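Local coordinates for protein diguanylate cyclase DosC (Escherichia coli, PDB 4ZVA) that makes cyclic di-GMP as a diguanylate cyclase, probably under the control of oxygen bound at the haem of its N-terminal sensor globin domain, at residues A[5-10]-A[72-77]; A[65-70]-A[137-142]; A[20-25]-A[133-138]. All blocks are in the same frame, centred on the assembly; numbering follows the deposited sequence.

In the fold
Contacts 2 and 3 are buried and meet on helix 125-147, sharing Asn-137 and Ser-138, while contact 1 is only partly buried and lies about 14 Å from the centre of the chain, against 3 Å for contact 2 (centre to centre). Chemistry follows place. Contact 2 sets a tryptophan of the haem pocket against a haem vinyl, an alanine and an isoleucine; contact 3 joins helices 16-43 and 125-147 through an alanine, a phenylalanine and a water; contact 1 has just methyl and indole touches between the N-terminal helix and a loop. Leu-10 of segment 5-10 packs on Ser-138, which lies in both contacts 2 and 3, and helix 125-147 also faces the second subunit.

Contact 1 of 3, residues A[5-10]-A[72-77]; sequences DEWTGL and LSAQVD
The N-terminal helix 2-13 of this sensor globin domain lies here against the loop that connects helix 54-72 to helix 79-96. Two side-chain pairs make the contact. On the helix, Thr-8 turns its methyl to the loop: CG2 stands anti to the backbone N and meets CG1 of Val-76 at 3.6 Å, where the two branched side chains cross obliquely. The other branch of the threonine is engaged within its own helix, with OG1 hydrogen-bonded to Lys-4 O, a bond that helps fix the rotation which presents the methyl. One residue earlier, the indole of Trp-7 extends from the helix so that its NE1 side passes Ala-74, whose CB lies 4.1 Å from NE1 of Trp-7, oblique to the ring. The same indole rests on Ile-141 of helix 125-147 and on Val-79 and Leu-82 of helix 79-96, so Ala-74 is one of several apolar neighbours of the indole. Inside the loop, the side chain of Gln-75 curls back to the backbone of Ser-73: NE2 donates to Ser-73 O at 2.8 Å, with an N-H...O angle of 151° and the donor 53° out of the carbonyl plane. That bond lies where the chain has just left helix 54-72, and it does not reach 5-10. With no hydrogen bond or salt bridge joining the two segments, their attachment to each other rests on van der Waals contact of methyl groups and the indole.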
loop_
_atom_site.group_PDB
_atom_site.type_symbol
_atom_site.label_atom_id
_atom_site.label_comp_id
_atom_site.label_asym_id
_atom_site.label_seq_id
_atom_site.Cartn_x
_atom_site.Cartn_y
_atom_site.Cartn_z
ATOM N N ASP A 5 -18.142 -2.894 4.814
ATOM C CA ASP A 5 -18.155 -4.351 4.784
ATOM C C ASP A 5 -16.757 -4.914 4.563
ATOM O O ASP A 5 -16.418 -5.983 5.073
ATOM C CB ASP A 5 -19.102 -4.851 3.692
ATOM C CG ASP A 5 -20.526 -4.380 3.900
ATOM O OD1 ASP A 5 -20.894 -4.098 5.060
ATOM O OD2 ASP A 5 -21.274 -4.287 2.905
ATOM N N GLU A 6 -15.954 -4.189 3.791
ATOM C CA GLU A 6 -14.591 -4.608 3.494
ATOM C C GLU A 6 -13.694 -4.442 4.718
ATOM O O GLU A 6 -12.929 -5.341 5.066
ATOM C CB GLU A 6 -14.039 -3.805 2.315
ATOM C CG GLU A 6 -12.562 -4.015 2.038
ATOM C CD GLU A 6 -12.280 -5.277 1.253
ATOM O OE1 GLU A 6 -11.095 -5.530 0.949
ATOM O OE2 GLU A 6 -13.239 -6.013 0.936
ATOM N N TRP A 7 -13.799 -3.290 5.373
ATOM C CA TRP A 7 -13.014 -3.023 6.573
ATOM C C TRP A 7 -13.425 -3.980 7.686
ATOM O O TRP A 7 -12.575 -4.528 8.391
ATOM C CB TRP A 7 -13.178 -1.566 7.007
ATOM C CG TRP A 7 -12.028 -1.044 7.814
ATOM C CD1 TRP A 7 -11.155 -1.771 8.570
ATOM C CD2 TRP A 7 -11.594 0.316 7.898
ATOM N NE1 TRP A 7 -10.221 -0.942 9.145
ATOM C CE2 TRP A 7 -10.467 0.345 8.744
ATOM C CE3 TRP A 7 -12.055 1.516 7.349
ATOM C CZ2 TRP A 7 -9.797 1.525 9.053
ATOM C CZ3 TRP A 7 -11.388 2.686 7.656
ATOM C CH2 TRP A 7 -10.272 2.682 8.501
ATOM N N THR A 8 -14.731 -4.185 7.826
ATOM C CA THR A 8 -15.274 -5.127 8.798
ATOM C C THR A 8 -14.764 -6.539 8.543
ATOM O O THR A 8 -14.347 -7.234 9.471
ATOM C CB THR A 8 -16.816 -5.143 8.768
ATOM O OG1 THR A 8 -17.316 -3.874 9.203
ATOM C CG2 THR A 8 -17.363 -6.237 9.670
ATOM N N GLY A 9 -14.814 -6.958 7.283
ATOM C CA GLY A 9 -14.321 -8.264 6.889
ATOM C C GLY A 9 -12.856 -8.452 7.235
ATOM O O GLY A 9 -12.464 -9.504 7.732
ATOM N N LEU A 10 -12.052 -7.425 6.977
ATOM C CA LEU A 10 -10.621 -7.474 7.272
ATOM C C LEU A 10 -10.352 -7.741 8.751
ATOM O O LEU A 10 -9.513 -8.571 9.098
ATOM C CB LEU A 10 -9.945 -6.170 6.848
ATOM C CG LEU A 10 -8.460 -6.062 7.195
ATOM C CD1 LEU A 10 -7.656 -7.120 6.455
ATOM C CD2 LEU A 10 -7.941 -4.668 6.881
ATOM N N LEU A 72 -4.781 0.718 13.432
ATOM C CA LEU A 72 -4.207 -0.608 13.645
ATOM C C LEU A 72 -4.904 -1.377 14.771
ATOM O O LEU A 72 -4.784 -2.600 14.853
ATOM C CB LEU A 72 -2.704 -0.497 13.920
ATOM C CG LEU A 72 -1.887 0.042 12.741
ATOM C CD1 LEU A 72 -0.392 0.004 13.029
ATOM C CD2 LEU A 72 -2.211 -0.733 11.468
ATOM N N SER A 73 -5.631 -0.668 15.631
ATOM C CA SER A 73 -6.367 -1.310 16.723
ATOM C C SER A 73 -7.854 -1.452 16.409
ATOM O O SER A 73 -8.664 -1.677 17.308
ATOM C CB SER A 73 -6.202 -0.519 18.023
ATOM O OG SER A 73 -4.843 -0.214 18.266
ATOM N N ALA A 74 -8.204 -1.321 15.133
ATOM C CA ALA A 74 -9.601 -1.305 14.705
ATOM C C ALA A 74 -10.388 -2.544 15.114
ATOM O O ALA A 74 -10.012 -3.671 14.793
ATOM C CB ALA A 74 -9.674 -1.137 13.199
ATOM N N GLN A 75 -11.487 -2.321 15.825
ATOM C CA GLN A 75 -12.471 -3.366 16.061
ATOM C C GLN A 75 -13.607 -3.197 15.058
ATOM O O GLN A 75 -13.729 -2.141 14.435
ATOM C CB GLN A 75 -12.990 -3.316 17.497
ATOM C CG GLN A 75 -11.883 -3.403 18.537
ATOM C CD GLN A 75 -10.915 -4.545 18.270
ATOM O OE1 GLN A 75 -11.307 -5.712 18.226
ATOM N NE2 GLN A 75 -9.641 -4.210 18.091
ATOM N N VAL A 76 -14.432 -4.228 14.908
ATOM C CA VAL A 76 -15.546 -4.189 13.964
ATOM C C VAL A 76 -16.464 -2.994 14.210
ATOM O O VAL A 76 -16.885 -2.320 13.269
ATOM C CB VAL A 76 -16.373 -5.487 14.029
ATOM C CG1 VAL A 76 -17.618 -5.378 13.161
ATOM C CG2 VAL A 76 -15.525 -6.678 13.609
ATOM N N ASP A 77 -16.737 -2.707 15.479
ATOM C CA ASP A 77 -17.649 -1.626 15.829
ATOM C C ASP A 77 -16.993 -0.256 15.698
ATOM O O ASP A 77 -17.659 0.772 15.822
ATOM C CB ASP A 77 -18.180 -1.823 17.252
ATOM C CG ASP A 77 -18.997 -3.095 17.400
ATOM O OD1 ASP A 77 -19.656 -3.499 16.417
ATOM O OD2 ASP A 77 -18.978 -3.698 18.495
#

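Contact 2 of 3, residues A[65-70]-A[137-142]; sequences ERWIIN and NSIDIA. With HEM (protoporphyrin IX containing Fe), chain C.
Trp-67 has its indole NE1 hydrogen-bonded to Gln-86 OE1, which satisfies the one polar atom of a buried ring that otherwise meets carbon from the haem and from helix 125-147. A chi1 of -170° puts CG opposite the main-chain N and sets the indole against the haem periphery. One face of the ring takes a vinyl group of the haem (CAC and CBC): CBC sits 3.1 Å above the plane, offset toward the rim, and is 3.4 Å from Trp-67 CH2. The inner vinyl carbon CAC follows over the same indole, 3.6 Å from CE2 of Trp-67. This is part of the haem pocket of a globin-type sensor domain, and the tryptophan bridges the cofactor to helix 125-147. Ala-142 directs its methyl at the indole obliquely, CB lying 3.7 Å from CZ2 of Trp-67. Ile-139, one turn earlier, brings its CG2 methyl to the edge, near the ring plane, at a looser 4.4 Å from CH2 of Trp-67. Leu-110 of helix 100-119 packs on the indole too. On the far side of helix 125-147, Asp-140 forms salt bridges to Lys-111 of its own chain through OD1 and to Lys-111 of the second subunit through OD2.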
loop_
_atom_site.group_PDB
_atom_site.type_symbol
_atom_site.label_atom_id
_atom_site.label_comp_id
_atom_site.label_asym_id
_atom_site.label_seq_id
_atom_site.Cartn_x
_atom_site.Cartn_y
_atom_site.Cartn_z
ATOM N N GLU A 65 -0.021 9.955 15.828
ATOM C CA GLU A 65 -0.007 8.925 16.863
ATOM C C GLU A 65 -1.395 8.353 17.087
ATOM O O GLU A 65 -1.580 7.139 17.154
ATOM C CB GLU A 65 0.516 9.483 18.187
ATOM C CG GLU A 65 2.015 9.517 18.322
ATOM C CD GLU A 65 2.445 9.698 19.766
ATOM O OE1 GLU A 65 1.915 8.978 20.641
ATOM O OE2 GLU A 65 3.306 10.561 20.024
ATOM N N ARG A 66 -2.368 9.248 17.210
ATOM C CA ARG A 66 -3.754 8.856 17.411
ATOM C C ARG A 66 -4.272 8.086 16.201
ATOM O O ARG A 66 -4.967 7.082 16.346
ATOM C CB ARG A 66 -4.617 10.090 17.678
ATOM C CG ARG A 66 -6.069 9.789 18.002
ATOM C CD ARG A 66 -6.872 11.077 18.133
ATOM N NE ARG A 66 -6.077 12.152 18.724
ATOM C CZ ARG A 66 -5.720 13.261 18.081
ATOM N NH1 ARG A 66 -6.100 13.454 16.825
ATOM N NH2 ARG A 66 -4.990 14.180 18.697
ATOM N N TRP A 67 -3.922 8.558 15.009
ATOM C CA TRP A 67 -4.369 7.920 13.776
ATOM C C TRP A 67 -3.857 6.487 13.680
ATOM O O TRP A 67 -4.622 5.559 13.415
ATOM C CB TRP A 67 -3.906 8.719 12.554
ATOM C CG TRP A 67 -4.523 8.252 11.264
ATOM C CD1 TRP A 67 -5.616 8.780 10.641
ATOM C CD2 TRP A 67 -4.081 7.162 10.441
ATOM N NE1 TRP A 67 -5.884 8.089 9.484
ATOM C CE2 TRP A 67 -4.957 7.091 9.337
ATOM C CE3 TRP A 67 -3.030 6.242 10.528
ATOM C CZ2 TRP A 67 -4.815 6.137 8.329
ATOM C CZ3 TRP A 67 -2.891 5.292 9.527
ATOM C CH2 TRP A 67 -3.780 5.247 8.443
ATOM N N ILE A 68 -2.556 6.319 13.897
ATOM C CA ILE A 68 -1.914 5.012 13.808
ATOM C C ILE A 68 -2.543 4.016 14.774
ATOM O O ILE A 68 -2.855 2.887 14.396
ATOM C CB ILE A 68 -0.404 5.117 14.081
ATOM C CG1 ILE A 68 0.277 5.888 12.950
ATOM C CG2 ILE A 68 0.213 3.736 14.225
ATOM C CD1 ILE A 68 1.698 6.294 13.250
ATOM N N ILE A 69 -2.742 4.441 16.019
ATOM C CA ILE A 69 -3.351 3.576 17.021
ATOM C C ILE A 69 -4.791 3.224 16.657
ATOM O O ILE A 69 -5.186 2.065 16.741
ATOM C CB ILE A 69 -3.329 4.229 18.423
ATOM C CG1 ILE A 69 -1.887 4.417 18.896
ATOM C CG2 ILE A 69 -4.100 3.380 19.425
ATOM C CD1 ILE A 69 -1.767 5.145 20.220
ATOM N N ASN A 70 -5.568 4.219 16.240
ATOM C CA ASN A 70 -6.968 3.981 15.899
ATOM C C ASN A 70 -7.130 2.987 14.755
ATOM O O ASN A 70 -7.954 2.074 14.828
ATOM C CB ASN A 70 -7.663 5.298 15.541
ATOM C CG ASN A 70 -8.000 6.132 16.767
ATOM O OD1 ASN A 70 -8.286 5.595 17.836
ATOM N ND2 ASN A 70 -7.958 7.452 16.617
ATOM N N ASN A 137 -2.918 -4.020 5.106
ATOM C CA ASN A 137 -4.286 -3.979 4.605
ATOM C C ASN A 137 -5.125 -2.923 5.320
ATOM O O ASN A 137 -5.965 -2.270 4.703
ATOM C CB ASN A 137 -4.937 -5.356 4.736
ATOM C CG ASN A 137 -4.519 -6.305 3.628
ATOM O OD1 ASN A 137 -3.560 -6.045 2.901
ATOM N ND2 ASN A 137 -5.227 -7.419 3.505
ATOM N N SER A 138 -4.891 -2.754 6.618
ATOM C CA SER A 138 -5.593 -1.738 7.398
ATOM C C SER A 138 -5.217 -0.328 6.964
ATOM O O SER A 138 -6.076 0.539 6.829
ATOM C CB SER A 138 -5.302 -1.910 8.894
ATOM O OG SER A 138 -5.855 -3.122 9.377
ATOM N N ILE A 139 -3.927 -0.093 6.761
ATOM C CA ILE A 139 -3.458 1.223 6.355
ATOM C C ILE A 139 -3.954 1.545 4.945
ATOM O O ILE A 139 -4.382 2.670 4.669
ATOM C CB ILE A 139 -1.923 1.317 6.417
ATOM C CG1 ILE A 139 -1.453 1.237 7.873
ATOM C CG2 ILE A 139 -1.428 2.616 5.793
ATOM C CD1 ILE A 139 0.042 1.301 8.040
ATOM N N ASP A 140 -3.916 0.548 4.064
ATOM C CA ASP A 140 -4.367 0.729 2.685
ATOM C C ASP A 140 -5.868 0.997 2.571
ATOM O O ASP A 140 -6.285 1.854 1.791
ATOM C CB ASP A 140 -4.007 -0.496 1.844
ATOM C CG ASP A 140 -2.577 -0.460 1.341
ATOM O OD1 ASP A 140 -1.945 0.614 1.420
ATOM O OD2 ASP A 140 -2.090 -1.503 0.851
ATOM N N ILE A 141 -6.676 0.266 3.337
ATOM C CA ILE A 141 -8.122 0.473 3.309
ATOM C C ILE A 141 -8.458 1.870 3.837
ATOM O O ILE A 141 -9.373 2.526 3.339
ATOM C CB ILE A 141 -8.892 -0.622 4.109
ATOM C CG1 ILE A 141 -10.395 -0.527 3.848
ATOM C CG2 ILE A 141 -8.631 -0.539 5.599
ATOM C CD1 ILE A 141 -10.796 -1.005 2.487
ATOM N N ALA A 142 -7.710 2.322 4.839
ATOM C CA ALA A 142 -7.904 3.652 5.399
ATOM C C ALA A 142 -7.507 4.729 4.396
ATOM O O ALA A 142 -8.175 5.758 4.284
ATOM C CB ALA A 142 -7.109 3.808 6.688
HETATM C CHA HEM C . -3.497 17.045 9.295
HETATM C CHB HEM C . 0.187 17.490 6.172
HETATM C CHC HEM C . -0.227 12.782 5.142
HETATM C CHD HEM C . -3.104 12.175 8.989
HETATM C C1A HEM C . -2.449 17.583 8.578
HETATM C C2A HEM C . -1.935 18.939 8.659
HETATM C C3A HEM C . -0.921 19.048 7.798
HETATM C C4A HEM C . -0.754 17.777 7.133
HETATM C CMA HEM C . -0.069 20.308 7.541
HETATM C CAA HEM C . -2.441 20.071 9.580
HETATM C CBA HEM C . -2.317 19.644 11.039
HETATM C CGA HEM C . -2.516 20.831 11.939
HETATM O O1A HEM C . -2.198 21.971 11.510
HETATM O O2A HEM C . -2.983 20.630 13.089
HETATM C C1B HEM C . 0.418 16.247 5.634
HETATM C C2B HEM C . 1.480 15.904 4.712
HETATM C C3B HEM C . 1.363 14.593 4.424
HETATM C C4B HEM C . 0.226 14.082 5.161
HETATM C CMB HEM C . 2.520 16.928 4.197
HETATM C CAB HEM C . 2.219 13.685 3.502
HETATM C CBB HEM C . 3.318 14.078 2.854
HETATM C C1C HEM C . -0.966 12.186 6.139
HETATM C C2C HEM C . -1.108 10.762 6.365
HETATM C C3C HEM C . -1.911 10.592 7.434
HETATM C C4C HEM C . -2.290 11.909 7.908
HETATM C CMC HEM C . -0.422 9.692 5.483
HETATM C CAC HEM C . -2.398 9.290 8.120
HETATM C CBC HEM C . -2.010 8.058 7.771
HETATM C C1D HEM C . -3.491 13.421 9.438
HETATM C C2D HEM C . -4.380 13.663 10.554
HETATM C C3D HEM C . -4.502 15.191 10.654
HETATM C C4D HEM C . -3.680 15.711 9.583
HETATM C CMD HEM C . -5.043 12.593 11.449
HETATM C CAD HEM C . -5.329 16.021 11.661
HETATM C CBD HEM C . -6.810 15.681 11.514
HETATM C CGD HEM C . -7.655 16.737 12.176
HETATM O O1D HEM C . -8.873 16.491 12.372
HETATM O O2D HEM C . -7.115 17.824 12.508
HETATM N NA HEM C . -1.705 16.905 7.630
HETATM N NB HEM C . -0.329 15.114 5.888
HETATM N NC HEM C . -1.699 12.854 7.097
HETATM N ND HEM C . -3.108 14.644 8.896
HETATM FE FE HEM C . -1.903 14.892 7.213
#

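Contact 3 of 3, residues A[20-25]-A[133-138]; sequences AKAAEI and HFSINS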
loop_
_atom_site.group_PDB
_atom_site.type_symbol
_atom_site.label_atom_id
_atom_site.label_comp_id
_atom_site.label_asym_id
_atom_site.label_seq_id
_atom_site.Cartn_x
_atom_site.Cartn_y
_atom_site.Cartn_z
ATOM N N ALA A 20 -4.211 -8.333 18.096
ATOM C CA ALA A 20 -3.761 -7.880 19.411
ATOM C C ALA A 20 -2.317 -7.406 19.359
ATOM O O ALA A 20 -1.967 -6.388 19.955
ATOM C CB ALA A 20 -3.913 -8.986 20.430
ATOM N N LYS A 21 -1.484 -8.139 18.626
ATOM C CA LYS A 21 -0.078 -7.790 18.507
ATOM C C LYS A 21 0.097 -6.590 17.590
ATOM O O LYS A 21 1.012 -5.788 17.773
ATOM C CB LYS A 21 0.729 -8.983 17.995
ATOM C CG LYS A 21 0.818 -10.127 18.991
ATOM C CD LYS A 21 1.680 -11.264 18.471
ATOM C CE LYS A 21 1.796 -12.373 19.502
ATOM N NZ LYS A 21 0.472 -12.981 19.809
ATOM N N ALA A 22 -0.797 -6.460 16.612
ATOM C CA ALA A 22 -0.822 -5.284 15.751
ATOM C C ALA A 22 -1.136 -4.031 16.568
ATOM O O ALA A 22 -0.527 -2.977 16.373
ATOM C CB ALA A 22 -1.838 -5.463 14.629
ATOM N N ALA A 23 -2.103 -4.145 17.470
ATOM C CA ALA A 23 -2.438 -3.039 18.360
ATOM C C ALA A 23 -1.278 -2.734 19.303
ATOM O O ALA A 23 -0.998 -1.575 19.594
ATOM C CB ALA A 23 -3.700 -3.350 19.154
ATOM N N GLU A 24 -0.604 -3.782 19.769
ATOM C CA GLU A 24 0.522 -3.618 20.684
ATOM C C GLU A 24 1.640 -2.831 20.014
ATOM O O GLU A 24 2.182 -1.890 20.591
ATOM C CB GLU A 24 1.033 -4.984 21.157
ATOM C CG GLU A 24 1.968 -4.937 22.366
ATOM C CD GLU A 24 3.415 -4.649 22.004
ATOM O OE1 GLU A 24 3.797 -4.855 20.833
ATOM O OE2 GLU A 24 4.174 -4.221 22.900
ATOM N N ILE A 25 1.968 -3.214 18.784
ATOM C CA ILE A 25 2.985 -2.524 18.004
ATOM C C ILE A 25 2.616 -1.057 17.818
ATOM O O ILE A 25 3.453 -0.170 17.975
ATOM C CB ILE A 25 3.183 -3.188 16.622
ATOM C CG1 ILE A 25 3.879 -4.540 16.777
ATOM C CG2 ILE A 25 4.000 -2.295 15.706
ATOM C CD1 ILE A 25 5.287 -4.441 17.315
ATOM N N HIS A 133 0.783 -8.081 7.616
ATOM C CA HIS A 133 -0.289 -8.169 6.622
ATOM C C HIS A 133 -1.533 -7.395 7.048
ATOM O O HIS A 133 -2.044 -6.567 6.293
ATOM C CB HIS A 133 -0.659 -9.629 6.364
ATOM C CG HIS A 133 -1.903 -9.804 5.548
ATOM N ND1 HIS A 133 -3.049 -10.377 6.053
ATOM C CD2 HIS A 133 -2.183 -9.465 4.267
ATOM C CE1 HIS A 133 -3.981 -10.395 5.114
ATOM N NE2 HIS A 133 -3.480 -9.847 4.022
ATOM N N PHE A 134 -2.014 -7.667 8.257
ATOM C CA PHE A 134 -3.165 -6.952 8.801
ATOM C C PHE A 134 -2.923 -5.449 8.806
ATOM O O PHE A 134 -3.808 -4.667 8.461
ATOM C CB PHE A 134 -3.486 -7.436 10.219
ATOM C CG PHE A 134 -4.606 -6.678 10.875
ATOM C CD1 PHE A 134 -5.926 -6.975 10.576
ATOM C CD2 PHE A 134 -4.342 -5.672 11.790
ATOM C CE1 PHE A 134 -6.961 -6.282 11.174
ATOM C CE2 PHE A 134 -5.373 -4.974 12.392
ATOM C CZ PHE A 134 -6.685 -5.280 12.083
ATOM N N SER A 135 -1.711 -5.056 9.188
ATOM C CA SER A 135 -1.341 -3.649 9.261
ATOM C C SER A 135 -1.334 -2.998 7.880
ATOM O O SER A 135 -1.846 -1.896 7.711
ATOM C CB SER A 135 0.032 -3.490 9.917
ATOM O OG SER A 135 0.016 -3.966 11.256
ATOM N N ILE A 136 -0.740 -3.673 6.900
ATOM C CA ILE A 136 -0.693 -3.142 5.540
ATOM C C ILE A 136 -2.104 -2.978 4.978
ATOM O O ILE A 136 -2.451 -1.922 4.449
ATOM C CB ILE A 136 0.131 -4.040 4.597
ATOM C CG1 ILE A 136 1.615 -3.979 4.962
ATOM C CG2 ILE A 136 -0.052 -3.606 3.151
ATOM C CD1 ILE A 136 2.211 -2.584 4.877
ATOM N N ASN A 137 -2.918 -4.020 5.106
ATOM C CA ASN A 137 -4.286 -3.979 4.605
ATOM C C ASN A 137 -5.125 -2.923 5.320
ATOM O O ASN A 137 -5.965 -2.270 4.703
ATOM C CB ASN A 137 -4.937 -5.356 4.736
ATOM C CG ASN A 137 -4.519 -6.305 3.628
ATOM O OD1 ASN A 137 -3.560 -6.045 2.901
ATOM N ND2 ASN A 137 -5.227 -7.419 3.505
ATOM N N SER A 138 -4.891 -2.754 6.618
ATOM C CA SER A 138 -5.593 -1.738 7.398
ATOM C C SER A 138 -5.217 -0.328 6.964
ATOM O O SER A 138 -6.076 0.539 6.829
ATOM C CB SER A 138 -5.302 -1.910 8.894
ATOM O OG SER A 138 -5.855 -3.122 9.377
HETATM O O HOH W 1 1.054 -3.040 13.774
#
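The ring of Phe-134 carries the hydroxyl of Ser-138 on one face, OG standing 3.5 Å above the plane and over its centre, while the methyl of Ala-22 approaches obliquely. CB of Ala-22 comes within 3.8 Å of CD2 of Phe-134. This is a helix-to-helix contact of the globin fold, between helix 16-43 and helix 125-147, and it is buried. The backbones come near each other at Ala-22 and Ser-135, whose CA atoms are 6.7 Å apart; both residues turn small side chains to the opposite helix, which probably helps permit so close an approach. Ala-22 CB also touches the serine hydroxyl, 4.1 Å from Ser-135 OG, and packs against Val-131 of helix 125-147. A nearly extended first torsion at Phe-134 (chi1 176°) swings the ring beside Ala-22; the ring also packs on Ala-14, in the loop between helices 2-13 and 16-43. The serine OG over the ring is held there by its own bond: Ser-138 OG donates to Phe-134 O at 2.7 Å, coming from 36° out of the carbonyl plane. Ser-138 N reaches Phe-134 O from the opposite face, and the carbonyl thus takes two donors of one residue. Beyond the contact, His-133 stacks its ring with Tyr-115 of the second subunit, placing helix 125-147 between helix 16-43 and the dimer partner. No direct hydrogen bond joins the two segments. Ser-135 OG is bonded to Val-131 O one turn back in its helix, and it also accepts from a water at 2.9 Å. That same water donates its other hydrogen to Ala-22 O, 3.0 Å from the water oxygen.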